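Plm1 (PDB 4HXY) probably reduces the beta-keto group of the growing polyketide chain with NADPH, as the ketoreductase of the first module of phoslactomycin biosynthesis. Local coordinates at residues 194-199 and 224-229; 200-205 and 362-367; 216-221 and 230-235; 321-326 and 406-411. All blocks are in the same frame, centred on the assembly; numbering follows the deposited sequence.

Contact 1 (194-199 and 224-229); sequences GGTGGL and SAAPGA. With NDP (NADPH dihydro-nicotinamide-adenine-dinucleotide phosphate), chain C.
With chi1 of T196 at 50°, OG1 lies between the backbone N and the carbonyl carbon while CG2 stands anti to the carbonyl carbon, and both branches meet alanine methyls of 224-229. OG1 comes to 3.6 Å from A226 CB, and CG2 rests at 4.1 Å from A229 CB. The hydroxyl has its hydrogen bond with S220 OG; toward A226 CB it makes a packing contact. A water ties the backbones together: it donates to T196 O at 2.7 Å and to P227 O at 2.8 Å, the latter inside the type II turn that runs from A226 to A229. T196 belongs to the glycine-rich cofactor loop of short-chain dehydrogenases, here GGTGGLG, which turns into helix 198-210. Two amides of its first turn grip the NADPH diphosphate: G198 N donates to O1A of NDP, and L199 N to O2N of NDP at 2.7 Å, almost straight at 177°. A CB on G197 would collide with O5B of NDP. The chemistry is thus split: methyls and one bridging water join the back of the loop to 224-229, while its amides, probably helped by the helix dipole, face the negatively charged diphosphate.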
# COMPACT_ATOMS: atom_id res chain seq x y z
N GLY A 194 4.46 -16.57 -2.55
CA GLY A 194 3.93 -16.92 -1.25
C GLY A 194 2.92 -18.07 -1.31
O GLY A 194 2.04 -18.16 -0.47
N GLY A 195 3.06 -18.92 -2.32
CA GLY A 195 2.04 -19.91 -2.66
C GLY A 195 1.87 -21.03 -1.64
O GLY A 195 0.82 -21.65 -1.60
N THR A 196 2.88 -21.26 -0.81
CA THR A 196 2.79 -22.27 0.26
C THR A 196 2.35 -21.65 1.59
O THR A 196 2.17 -22.37 2.58
CB THR A 196 4.13 -22.97 0.47
OG1 THR A 196 5.17 -21.98 0.61
CG2 THR A 196 4.48 -23.90 -0.73
N GLY A 197 2.18 -20.33 1.60
CA GLY A 197 1.59 -19.62 2.72
C GLY A 197 0.09 -19.79 2.84
O GLY A 197 -0.53 -20.55 2.08
N GLY A 198 -0.50 -19.07 3.80
CA GLY A 198 -1.91 -19.23 4.11
C GLY A 198 -2.80 -18.81 2.95
O GLY A 198 -3.54 -19.63 2.41
N LEU A 199 -2.71 -17.54 2.57
CA LEU A 199 -3.59 -17.02 1.53
C LEU A 199 -3.22 -17.61 0.18
O LEU A 199 -4.12 -17.96 -0.61
CB LEU A 199 -3.57 -15.50 1.48
CG LEU A 199 -4.59 -14.80 2.40
CD1 LEU A 199 -4.53 -15.27 3.85
CD2 LEU A 199 -4.43 -13.28 2.29
N SER A 224 9.06 -26.67 -1.60
CA SER A 224 8.47 -27.93 -1.19
C SER A 224 8.86 -28.33 0.24
O SER A 224 8.28 -29.25 0.79
CB SER A 224 8.86 -29.04 -2.15
OG SER A 224 10.26 -29.18 -2.22
N ALA A 225 9.86 -27.64 0.81
CA ALA A 225 10.19 -27.82 2.23
C ALA A 225 9.29 -27.03 3.19
O ALA A 225 9.37 -27.20 4.40
CB ALA A 225 11.66 -27.50 2.47
N ALA A 226 8.41 -26.16 2.68
CA ALA A 226 7.45 -25.46 3.56
C ALA A 226 6.52 -26.39 4.33
O ALA A 226 6.01 -27.37 3.77
CB ALA A 226 6.61 -24.45 2.75
N PRO A 227 6.28 -26.08 5.62
CA PRO A 227 5.28 -26.82 6.38
C PRO A 227 3.96 -26.87 5.64
O PRO A 227 3.47 -25.83 5.16
CB PRO A 227 5.15 -26.02 7.67
CG PRO A 227 6.46 -25.38 7.84
CD PRO A 227 6.99 -25.11 6.46
N GLY A 228 3.40 -28.07 5.52
CA GLY A 228 2.11 -28.26 4.88
C GLY A 228 2.16 -28.42 3.36
O GLY A 228 1.16 -28.82 2.77
N ALA A 229 3.31 -28.14 2.74
CA ALA A 229 3.42 -28.12 1.27
C ALA A 229 3.05 -29.47 0.62
O ALA A 229 2.39 -29.51 -0.43
CB ALA A 229 4.81 -27.72 0.84
PA NDP C . 1.99 -16.12 5.17
O1A NDP C . 1.28 -17.39 5.51
O2A NDP C . 3.15 -15.70 6.01
O5B NDP C . 2.48 -16.19 3.65
C5B NDP C . 3.51 -15.35 3.19
C4B NDP C . 4.31 -16.10 2.16
O4B NDP C . 5.33 -15.28 1.64
C3B NDP C . 5.02 -17.31 2.73
O3B NDP C . 4.73 -18.42 1.86
C2B NDP C . 6.49 -16.96 2.69
O2B NDP C . 7.15 -18.20 2.53
C1B NDP C . 6.51 -16.03 1.49
N9A NDP C . 7.68 -15.16 1.36
C8A NDP C . 8.14 -14.22 2.25
N7A NDP C . 9.26 -13.66 1.75
C5A NDP C . 9.50 -14.21 0.51
C6A NDP C . 10.48 -14.02 -0.45
N6A NDP C . 11.48 -13.15 -0.34
N1A NDP C . 10.42 -14.79 -1.60
C2A NDP C . 9.39 -15.71 -1.80
N3A NDP C . 8.43 -15.91 -0.85
C4A NDP C . 8.49 -15.16 0.28
O3 NDP C . 0.97 -14.88 5.15
PN NDP C . -0.51 -14.82 4.57
O1N NDP C . -1.38 -14.39 5.69
O2N NDP C . -0.89 -16.00 3.78
O5D NDP C . -0.47 -13.51 3.66
C5D NDP C . -0.02 -13.55 2.33
C4D NDP C . -0.16 -12.16 1.73
O4D NDP C . -1.46 -11.64 1.99
C3D NDP C . 0.81 -11.18 2.34
O3D NDP C . 1.42 -10.45 1.32
C2D NDP C . -0.03 -10.26 3.19
O2D NDP C . 0.51 -8.96 3.31
C1D NDP C . -1.37 -10.32 2.49
N1N NDP C . -2.49 -10.09 3.42
C2N NDP C . -2.83 -11.03 4.34
C3N NDP C . -3.78 -10.77 5.34
C7N NDP C . -4.21 -11.82 6.29
O7N NDP C . -5.30 -11.51 7.07
N7N NDP C . -3.60 -12.98 6.48
C4N NDP C . -4.66 -9.56 5.18
C5N NDP C . -4.21 -8.61 4.13
C6N NDP C . -3.17 -8.91 3.28
P2B NDP C . 8.72 -18.40 2.76
O1X NDP C . 8.93 -19.89 2.64
O2X NDP C . 9.13 -17.87 4.15
O3X NDP C . 9.49 -17.63 1.76
O HOH W 1 2.31 -25.08 2.78

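Contact 2 (200-205 and 362-367); sequences GGHVAR and GPWAGG. With NDP (NADPH dihydro-nicotinamide-adenine-dinucleotide phosphate), chain C.
H202 and G366 share the polar part of the contact. With CG anti to the carbonyl carbon (chi1 -65°), the H202 ring is directed from the helix toward the 362-367 loop. Its NE2 donates to G366 O, which lies in the ring plane at its edge; at 3.5 Å and 147° the bond is weak. Water 2, also in the ring plane, is 2.9 Å from H202 NE2 and donates to A365 O and, at 2.7 Å, to G367 O, so the imidazole edge and three consecutive residues of the loop gather round one small polar cluster. A CB on G366 would sit 3.6 Å from H202 NE2 and be jammed against the carbonyl of A365. The segments belong to the Rossmann fold: 200-205 is part of the helix that follows the glycine-rich loop, and 362-367 follows strand 357-361, where short-chain dehydrogenases commonly bind the nicotinamide end of the cofactor. Ring packing joins H202 to W364: the side chains run alongside one another, pointing opposite ways, with CD2 of H202 4.1 Å from CZ3 of W364. Replacing H202 by an alanine is likely to deprive G366 O and the water of their NE2 partner, and W364 CZ3 of its neighbouring ring. The indole also meets W361 edge-to-face. The bond to the ligand uses backbone: W364 N donates to the carboxamide oxygen O7N of NDP at 2.8 Å and 165°.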
# COMPACT_ATOMS: atom_id res chain seq x y z
N GLY A 200 -1.92 -17.72 -0.09
CA GLY A 200 -1.42 -18.36 -1.31
C GLY A 200 -2.02 -19.74 -1.51
O GLY A 200 -2.42 -20.12 -2.63
N GLY A 201 -2.07 -20.52 -0.43
CA GLY A 201 -2.63 -21.88 -0.49
C GLY A 201 -4.11 -21.88 -0.82
O GLY A 201 -4.58 -22.70 -1.62
N HIS A 202 -4.87 -20.97 -0.21
CA HIS A 202 -6.29 -20.86 -0.53
C HIS A 202 -6.52 -20.53 -2.01
O HIS A 202 -7.42 -21.06 -2.64
CB HIS A 202 -6.99 -19.81 0.31
CG HIS A 202 -7.02 -20.12 1.77
ND1 HIS A 202 -7.50 -21.31 2.25
CD2 HIS A 202 -6.64 -19.39 2.84
CE1 HIS A 202 -7.38 -21.32 3.57
NE2 HIS A 202 -6.87 -20.17 3.95
N VAL A 203 -5.71 -19.63 -2.53
CA VAL A 203 -5.81 -19.22 -3.92
C VAL A 203 -5.45 -20.39 -4.83
O VAL A 203 -6.14 -20.66 -5.80
CB VAL A 203 -4.90 -18.03 -4.21
CG1 VAL A 203 -4.89 -17.70 -5.70
CG2 VAL A 203 -5.35 -16.81 -3.36
N ALA A 204 -4.38 -21.09 -4.47
CA ALA A 204 -3.94 -22.29 -5.21
C ALA A 204 -5.06 -23.32 -5.33
O ALA A 204 -5.32 -23.84 -6.42
CB ALA A 204 -2.73 -22.91 -4.54
N ARG A 205 -5.74 -23.60 -4.21
CA ARG A 205 -6.84 -24.58 -4.21
C ARG A 205 -8.02 -24.09 -5.06
O ARG A 205 -8.68 -24.87 -5.73
CB ARG A 205 -7.30 -24.85 -2.78
CG ARG A 205 -6.28 -25.54 -1.91
CD ARG A 205 -6.87 -25.77 -0.51
NE ARG A 205 -5.85 -26.05 0.51
CZ ARG A 205 -5.38 -25.18 1.42
NH1 ARG A 205 -4.48 -25.59 2.29
NH2 ARG A 205 -5.80 -23.92 1.48
N GLY A 362 -8.75 -6.60 4.19
CA GLY A 362 -8.82 -6.79 5.63
C GLY A 362 -8.34 -8.17 6.04
O GLY A 362 -7.93 -8.98 5.21
N PRO A 363 -8.40 -8.46 7.35
CA PRO A 363 -7.93 -9.73 7.84
C PRO A 363 -8.74 -10.87 7.26
O PRO A 363 -9.95 -10.71 7.02
CB PRO A 363 -8.12 -9.62 9.35
CG PRO A 363 -9.15 -8.55 9.54
CD PRO A 363 -8.90 -7.59 8.42
N TRP A 364 -8.07 -11.99 7.01
CA TRP A 364 -8.73 -13.23 6.63
C TRP A 364 -8.75 -14.21 7.79
O TRP A 364 -7.82 -14.28 8.58
CB TRP A 364 -7.92 -13.94 5.55
CG TRP A 364 -7.98 -13.37 4.15
CD1 TRP A 364 -7.84 -12.06 3.77
CD2 TRP A 364 -8.07 -14.14 2.95
NE1 TRP A 364 -7.88 -11.97 2.39
CE2 TRP A 364 -8.01 -13.23 1.87
CE3 TRP A 364 -8.22 -15.50 2.69
CZ2 TRP A 364 -8.10 -13.65 0.55
CZ3 TRP A 364 -8.28 -15.92 1.36
CH2 TRP A 364 -8.23 -14.99 0.31
N ALA A 365 -9.80 -15.01 7.84
CA ALA A 365 -9.86 -16.17 8.72
C ALA A 365 -9.02 -17.28 8.10
O ALA A 365 -8.65 -17.20 6.93
CB ALA A 365 -11.31 -16.63 8.85
N GLY A 366 -8.72 -18.32 8.88
CA GLY A 366 -8.24 -19.60 8.30
C GLY A 366 -6.74 -19.81 8.13
O GLY A 366 -6.31 -20.69 7.35
N GLY A 367 -5.94 -19.04 8.86
CA GLY A 367 -4.49 -19.25 8.89
C GLY A 367 -3.70 -18.23 8.10
O GLY A 367 -4.27 -17.44 7.34
PA NDP C . 1.99 -16.12 5.17
O1A NDP C . 1.28 -17.39 5.51
O2A NDP C . 3.15 -15.70 6.01
O5B NDP C . 2.48 -16.19 3.65
C5B NDP C . 3.51 -15.35 3.19
C4B NDP C . 4.31 -16.10 2.16
O4B NDP C . 5.33 -15.28 1.64
C3B NDP C . 5.02 -17.31 2.73
O3B NDP C . 4.73 -18.42 1.86
C2B NDP C . 6.49 -16.96 2.69
O2B NDP C . 7.15 -18.20 2.53
C1B NDP C . 6.51 -16.03 1.49
N9A NDP C . 7.68 -15.16 1.36
C8A NDP C . 8.14 -14.22 2.25
N7A NDP C . 9.26 -13.66 1.75
C5A NDP C . 9.50 -14.21 0.51
C6A NDP C . 10.48 -14.02 -0.45
N6A NDP C . 11.48 -13.15 -0.34
N1A NDP C . 10.42 -14.79 -1.60
C2A NDP C . 9.39 -15.71 -1.80
N3A NDP C . 8.43 -15.91 -0.85
C4A NDP C . 8.49 -15.16 0.28
O3 NDP C . 0.97 -14.88 5.15
PN NDP C . -0.51 -14.82 4.57
O1N NDP C . -1.38 -14.39 5.69
O2N NDP C . -0.89 -16.00 3.78
O5D NDP C . -0.47 -13.51 3.66
C5D NDP C . -0.02 -13.55 2.33
C4D NDP C . -0.16 -12.16 1.73
O4D NDP C . -1.46 -11.64 1.99
C3D NDP C . 0.81 -11.18 2.34
O3D NDP C . 1.42 -10.45 1.32
C2D NDP C . -0.03 -10.26 3.19
O2D NDP C . 0.51 -8.96 3.31
C1D NDP C . -1.37 -10.32 2.49
N1N NDP C . -2.49 -10.09 3.42
C2N NDP C . -2.83 -11.03 4.34
C3N NDP C . -3.78 -10.77 5.34
C7N NDP C . -4.21 -11.82 6.29
O7N NDP C . -5.30 -11.51 7.07
N7N NDP C . -3.60 -12.98 6.48
C4N NDP C . -4.66 -9.56 5.18
C5N NDP C . -4.21 -8.61 4.13
C6N NDP C . -3.17 -8.91 3.28
P2B NDP C . 8.72 -18.40 2.76
O1X NDP C . 8.93 -19.89 2.64
O2X NDP C . 9.13 -17.87 4.15
O3X NDP C . 9.49 -17.63 1.76
O HOH W 2 -6.39 -17.89 5.72

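Contact 3 (216-221 and 230-235); sequences ILLLSR and TELLEG. With NDP (NADPH dihydro-nicotinamide-adenine-dinucleotide phosphate), chain C.
A single methyl, CD1 of L218, makes both close approaches between strand 216-220 and helix 230-235. It meets CD2 of L232 tip to tip at 3.6 Å, and it lies 3.9 Å from CD2 of L233, whose side chain passes beside that of L218, heading the other way. L232 reaches it with CG anti to the backbone N (chi1 174°). CB of L233 does not point at the strand, yet the end of the side chain comes nearer to it, so two neighbouring residues of one helical turn reach the same methyl. The pair belongs to the beta-alpha-beta unit of strand 215-220, helix 229-237 and strand 242-247, part of the Rossmann fold; L233 also touches A243 and A245 of the last strand. Beyond the strand end, R221 turns to the cofactor. Its backbone N and its NE both donate to O3X of NDP, the latter at 2.7 Å, while NH2 donates to O2X of NDP at 2.8 Å. The guanidinium thus presents its edge to the 2'-phosphate, as suits recognition of NADPH, and one face to the adenine, whose N7A lies 3.3 Å above its plane.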
# COMPACT_ATOMS: atom_id res chain seq x y z
N ILE A 216 0.12 -25.07 -12.02
CA ILE A 216 0.08 -24.19 -10.86
C ILE A 216 1.44 -24.26 -10.17
O ILE A 216 1.88 -25.35 -9.77
CB ILE A 216 -1.06 -24.56 -9.91
CG1 ILE A 216 -2.40 -24.44 -10.64
CG2 ILE A 216 -1.06 -23.65 -8.67
CD1 ILE A 216 -3.55 -25.08 -9.90
N LEU A 217 2.12 -23.13 -10.08
CA LEU A 217 3.44 -23.05 -9.46
C LEU A 217 3.34 -22.22 -8.18
O LEU A 217 2.91 -21.06 -8.20
CB LEU A 217 4.44 -22.42 -10.41
CG LEU A 217 4.82 -23.16 -11.70
CD1 LEU A 217 6.11 -22.59 -12.21
CD2 LEU A 217 4.97 -24.65 -11.47
N LEU A 218 3.74 -22.84 -7.07
CA LEU A 218 3.71 -22.21 -5.76
C LEU A 218 5.14 -21.81 -5.44
O LEU A 218 6.03 -22.67 -5.35
CB LEU A 218 3.19 -23.15 -4.70
CG LEU A 218 1.84 -23.83 -4.93
CD1 LEU A 218 1.54 -24.68 -3.72
CD2 LEU A 218 0.70 -22.83 -5.20
N LEU A 219 5.38 -20.52 -5.32
CA LEU A 219 6.75 -20.00 -5.12
C LEU A 219 6.92 -19.41 -3.73
O LEU A 219 6.11 -18.60 -3.28
CB LEU A 219 7.05 -18.94 -6.18
CG LEU A 219 8.45 -18.32 -6.21
CD1 LEU A 219 8.82 -17.86 -7.61
CD2 LEU A 219 8.51 -17.14 -5.24
N SER A 220 7.99 -19.82 -3.05
CA SER A 220 8.31 -19.31 -1.71
C SER A 220 9.76 -19.66 -1.46
O SER A 220 10.33 -20.44 -2.22
CB SER A 220 7.40 -19.89 -0.65
OG SER A 220 7.62 -21.28 -0.45
N ARG A 221 10.39 -19.08 -0.45
CA ARG A 221 11.78 -19.44 -0.18
C ARG A 221 11.91 -20.90 0.25
O ARG A 221 12.91 -21.55 -0.06
CB ARG A 221 12.39 -18.53 0.86
CG ARG A 221 12.56 -17.11 0.38
CD ARG A 221 12.72 -16.11 1.50
NE ARG A 221 11.64 -16.14 2.46
CZ ARG A 221 11.59 -15.36 3.54
NH1 ARG A 221 12.56 -14.48 3.77
NH2 ARG A 221 10.60 -15.47 4.40
N THR A 230 3.48 -30.57 1.24
CA THR A 230 3.21 -31.89 0.68
C THR A 230 1.71 -32.15 0.56
O THR A 230 1.24 -32.56 -0.48
CB THR A 230 3.82 -33.00 1.53
OG1 THR A 230 5.22 -32.73 1.72
CG2 THR A 230 3.64 -34.36 0.86
N GLU A 231 0.98 -31.85 1.62
CA GLU A 231 -0.46 -32.06 1.63
C GLU A 231 -1.16 -31.06 0.72
O GLU A 231 -2.12 -31.41 0.03
CB GLU A 231 -1.04 -31.94 3.05
CG GLU A 231 -0.33 -32.81 4.10
CD GLU A 231 0.79 -32.07 4.82
OE1 GLU A 231 1.81 -31.73 4.18
OE2 GLU A 231 0.64 -31.82 6.04
N LEU A 232 -0.68 -29.82 0.70
CA LEU A 232 -1.25 -28.79 -0.19
C LEU A 232 -1.13 -29.24 -1.66
O LEU A 232 -2.11 -29.20 -2.40
CB LEU A 232 -0.55 -27.44 0.04
CG LEU A 232 -0.89 -26.26 -0.90
CD1 LEU A 232 -2.34 -25.92 -0.84
CD2 LEU A 232 -0.04 -25.04 -0.52
N LEU A 233 0.06 -29.66 -2.06
CA LEU A 233 0.30 -30.11 -3.44
C LEU A 233 -0.54 -31.34 -3.81
O LEU A 233 -1.07 -31.44 -4.91
CB LEU A 233 1.77 -30.39 -3.67
CG LEU A 233 2.67 -29.14 -3.75
CD1 LEU A 233 4.16 -29.54 -3.66
CD2 LEU A 233 2.40 -28.31 -5.01
N GLU A 234 -0.65 -32.29 -2.88
CA GLU A 234 -1.45 -33.49 -3.12
C GLU A 234 -2.90 -33.11 -3.42
O GLU A 234 -3.48 -33.57 -4.41
CB GLU A 234 -1.39 -34.42 -1.90
CG GLU A 234 -2.02 -35.79 -2.11
CD GLU A 234 -1.64 -36.79 -1.03
OE1 GLU A 234 -1.10 -36.36 0.03
OE2 GLU A 234 -1.88 -38.00 -1.24
N GLY A 235 -3.45 -32.22 -2.60
CA GLY A 235 -4.81 -31.74 -2.78
C GLY A 235 -5.05 -31.02 -4.08
O GLY A 235 -6.09 -31.20 -4.70
PA NDP C . 1.99 -16.12 5.17
O1A NDP C . 1.28 -17.39 5.51
O2A NDP C . 3.15 -15.70 6.01
O5B NDP C . 2.48 -16.19 3.65
C5B NDP C . 3.51 -15.35 3.19
C4B NDP C . 4.31 -16.10 2.16
O4B NDP C . 5.33 -15.28 1.64
C3B NDP C . 5.02 -17.31 2.73
O3B NDP C . 4.73 -18.42 1.86
C2B NDP C . 6.49 -16.96 2.69
O2B NDP C . 7.15 -18.20 2.53
C1B NDP C . 6.51 -16.03 1.49
N9A NDP C . 7.68 -15.16 1.36
C8A NDP C . 8.14 -14.22 2.25
N7A NDP C . 9.26 -13.66 1.75
C5A NDP C . 9.50 -14.21 0.51
C6A NDP C . 10.48 -14.02 -0.45
N6A NDP C . 11.48 -13.15 -0.34
N1A NDP C . 10.42 -14.79 -1.60
C2A NDP C . 9.39 -15.71 -1.80
N3A NDP C . 8.43 -15.91 -0.85
C4A NDP C . 8.49 -15.16 0.28
O3 NDP C . 0.97 -14.88 5.15
PN NDP C . -0.51 -14.82 4.57
O1N NDP C . -1.38 -14.39 5.69
O2N NDP C . -0.89 -16.00 3.78
O5D NDP C . -0.47 -13.51 3.66
C5D NDP C . -0.02 -13.55 2.33
C4D NDP C . -0.16 -12.16 1.73
O4D NDP C . -1.46 -11.64 1.99
C3D NDP C . 0.81 -11.18 2.34
O3D NDP C . 1.42 -10.45 1.32
C2D NDP C . -0.03 -10.26 3.19
O2D NDP C . 0.51 -8.96 3.31
C1D NDP C . -1.37 -10.32 2.49
N1N NDP C . -2.49 -10.09 3.42
C2N NDP C . -2.83 -11.03 4.34
C3N NDP C . -3.78 -10.77 5.34
C7N NDP C . -4.21 -11.82 6.29
O7N NDP C . -5.30 -11.51 7.07
N7N NDP C . -3.60 -12.98 6.48
C4N NDP C . -4.66 -9.56 5.18
C5N NDP C . -4.21 -8.61 4.13
C6N NDP C . -3.17 -8.91 3.28
P2B NDP C . 8.72 -18.40 2.76
O1X NDP C . 8.93 -19.89 2.64
O2X NDP C . 9.13 -17.87 4.15
O3X NDP C . 9.49 -17.63 1.76

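Contact 4 (321-326 and 406-411); sequences SSISGI and DPVVAD. With NDP (NADPH dihydro-nicotinamide-adenine-dinucleotide phosphate), chain C.
V408 points its CB toward 321-326 and divides there into two methyls with different partners. CG1, anti to the backbone N (chi1 -174°), meets CG2 of I323 at 3.8 Å, the two side chains crossing at about a right angle. CG2 faces I326, 3.9 Å from its CG1 and 3.8 Å from its CD1. A410 adds its CB against CG2 of I323. Strand 357-361 pairs in parallel with both 316-322 and 408-412, so this packing bridges from the turn after one Rossmann strand, across its neighbour, to the next; 408-412 also pairs with strand 6-14. At the head of the turn, S322 OG accepts from S324 N at 2.9 Å and 169°, a capping bond. Without this hydroxyl, as with an alanine here, the S324 amide would probably lack its capping acceptor and the start of the short helix be less firmly set. On the cofactor side, S322 CB lies 3.9 Å from C5N of NDP, and S321 O is 3.0 Å from C6N of NDP.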
# COMPACT_ATOMS: atom_id res chain seq x y z
N SER A 321 -2.65 -6.81 -1.36
CA SER A 321 -2.34 -5.70 -0.51
C SER A 321 -3.14 -5.80 0.80
O SER A 321 -3.71 -6.84 1.11
CB SER A 321 -2.60 -4.40 -1.28
OG SER A 321 -2.19 -3.27 -0.54
N SER A 322 -3.19 -4.71 1.55
CA SER A 322 -3.77 -4.71 2.90
C SER A 322 -4.39 -3.37 3.21
O SER A 322 -3.89 -2.34 2.73
CB SER A 322 -2.70 -4.98 3.95
OG SER A 322 -3.23 -4.84 5.27
N ILE A 323 -5.44 -3.39 4.05
CA ILE A 323 -5.96 -2.16 4.70
C ILE A 323 -4.85 -1.34 5.38
O ILE A 323 -4.96 -0.13 5.52
CB ILE A 323 -7.08 -2.48 5.69
CG1 ILE A 323 -6.65 -3.56 6.69
CG2 ILE A 323 -8.34 -2.90 4.90
CD1 ILE A 323 -7.59 -3.74 7.88
N SER A 324 -3.77 -1.99 5.77
CA SER A 324 -2.65 -1.27 6.40
C SER A 324 -2.12 -0.16 5.51
O SER A 324 -1.78 0.93 5.98
CB SER A 324 -1.52 -2.23 6.75
OG SER A 324 -0.50 -1.55 7.46
N GLY A 325 -2.07 -0.42 4.20
CA GLY A 325 -1.59 0.58 3.26
C GLY A 325 -2.66 1.57 2.85
O GLY A 325 -2.38 2.49 2.05
N ILE A 326 -3.90 1.38 3.33
CA ILE A 326 -4.99 2.25 2.98
C ILE A 326 -5.19 3.30 4.08
O ILE A 326 -5.29 4.51 3.80
CB ILE A 326 -6.32 1.46 2.79
CG1 ILE A 326 -6.20 0.44 1.66
CG2 ILE A 326 -7.51 2.45 2.54
CD1 ILE A 326 -5.97 1.08 0.29
N ASP A 406 -8.90 -0.17 -7.79
CA ASP A 406 -8.17 -0.91 -6.79
C ASP A 406 -9.10 -0.92 -5.58
O ASP A 406 -9.27 0.06 -4.89
CB ASP A 406 -6.79 -0.36 -6.48
CG ASP A 406 -5.70 -0.86 -7.45
OD1 ASP A 406 -5.89 -1.83 -8.25
OD2 ASP A 406 -4.61 -0.24 -7.38
N PRO A 407 -9.68 -2.07 -5.33
CA PRO A 407 -10.64 -2.23 -4.25
C PRO A 407 -10.02 -2.51 -2.90
O PRO A 407 -8.97 -3.10 -2.79
CB PRO A 407 -11.43 -3.45 -4.72
CG PRO A 407 -10.41 -4.26 -5.40
CD PRO A 407 -9.57 -3.29 -6.14
N VAL A 408 -10.74 -2.07 -1.88
CA VAL A 408 -10.45 -2.38 -0.48
C VAL A 408 -11.59 -3.31 -0.06
O VAL A 408 -12.76 -2.94 -0.21
CB VAL A 408 -10.45 -1.10 0.38
CG1 VAL A 408 -10.01 -1.41 1.82
CG2 VAL A 408 -9.54 -0.05 -0.22
N VAL A 409 -11.25 -4.50 0.44
CA VAL A 409 -12.26 -5.54 0.77
C VAL A 409 -12.05 -6.01 2.19
O VAL A 409 -11.02 -6.62 2.51
CB VAL A 409 -12.16 -6.72 -0.21
CG1 VAL A 409 -13.16 -7.83 0.17
CG2 VAL A 409 -12.36 -6.24 -1.67
N ALA A 410 -13.01 -5.72 3.07
CA ALA A 410 -12.85 -5.98 4.50
C ALA A 410 -14.22 -6.05 5.17
O ALA A 410 -15.17 -5.45 4.68
CB ALA A 410 -11.99 -4.88 5.16
N ASP A 411 -14.31 -6.77 6.28
CA ASP A 411 -15.53 -6.80 7.10
C ASP A 411 -15.34 -5.83 8.28
O ASP A 411 -14.71 -6.20 9.28
CB ASP A 411 -15.74 -8.23 7.60
CG ASP A 411 -17.05 -8.42 8.35
OD1 ASP A 411 -17.71 -7.40 8.65
OD2 ASP A 411 -17.39 -9.59 8.65
PA NDP C . 1.99 -16.12 5.17
O1A NDP C . 1.28 -17.39 5.51
O2A NDP C . 3.15 -15.70 6.01
O5B NDP C . 2.48 -16.19 3.65
C5B NDP C . 3.51 -15.35 3.19
C4B NDP C . 4.31 -16.10 2.16
O4B NDP C . 5.33 -15.28 1.64
C3B NDP C . 5.02 -17.31 2.73
O3B NDP C . 4.73 -18.42 1.86
C2B NDP C . 6.49 -16.96 2.69
O2B NDP C . 7.15 -18.20 2.53
C1B NDP C . 6.51 -16.03 1.49
N9A NDP C . 7.68 -15.16 1.36
C8A NDP C . 8.14 -14.22 2.25
N7A NDP C . 9.26 -13.66 1.75
C5A NDP C . 9.50 -14.21 0.51
C6A NDP C . 10.48 -14.02 -0.45
N6A NDP C . 11.48 -13.15 -0.34
N1A NDP C . 10.42 -14.79 -1.60
C2A NDP C . 9.39 -15.71 -1.80
N3A NDP C . 8.43 -15.91 -0.85
C4A NDP C . 8.49 -15.16 0.28
O3 NDP C . 0.97 -14.88 5.15
PN NDP C . -0.51 -14.82 4.57
O1N NDP C . -1.38 -14.39 5.69
O2N NDP C . -0.89 -16.00 3.78
O5D NDP C . -0.47 -13.51 3.66
C5D NDP C . -0.02 -13.55 2.33
C4D NDP C . -0.16 -12.16 1.73
O4D NDP C . -1.46 -11.64 1.99
C3D NDP C . 0.81 -11.18 2.34
O3D NDP C . 1.42 -10.45 1.32
C2D NDP C . -0.03 -10.26 3.19
O2D NDP C . 0.51 -8.96 3.31
C1D NDP C . -1.37 -10.32 2.49
N1N NDP C . -2.49 -10.09 3.42
C2N NDP C . -2.83 -11.03 4.34
C3N NDP C . -3.78 -10.77 5.34
C7N NDP C . -4.21 -11.82 6.29
O7N NDP C . -5.30 -11.51 7.07
N7N NDP C . -3.60 -12.98 6.48
C4N NDP C . -4.66 -9.56 5.18
C5N NDP C . -4.21 -8.61 4.13
C6N NDP C . -3.17 -8.91 3.28
P2B NDP C . 8.72 -18.40 2.76
O1X NDP C . 8.93 -19.89 2.64
O2X NDP C . 9.13 -17.87 4.15
O3X NDP C . 9.49 -17.63 1.76

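How the contacts relate
The four contacts follow one NADPH molecule from end to end: contact 3 at the adenine and 2'-phosphate, contact 1 at the diphosphate, contact 2 at the carboxamide, contact 4 beside the nicotinamide ring. Contacts 1 and 3 lie closest, centres 6 Å apart, with G195 N 3.2 Å from L219 O, a probable hydrogen bond. Helix 198-210 serves contacts 1 and 2, and L199 CG packs 3.6 Å from W364 CD2 between them. A204 CB, 3.5 Å from L218 CD2, brings contact 2 against contact 3. Contact 2 meets contact 4 where G362 N lies 2.8 Å from V409 O, a probable hydrogen bond, whereas contacts 3 and 4 have centres about 26 Å apart.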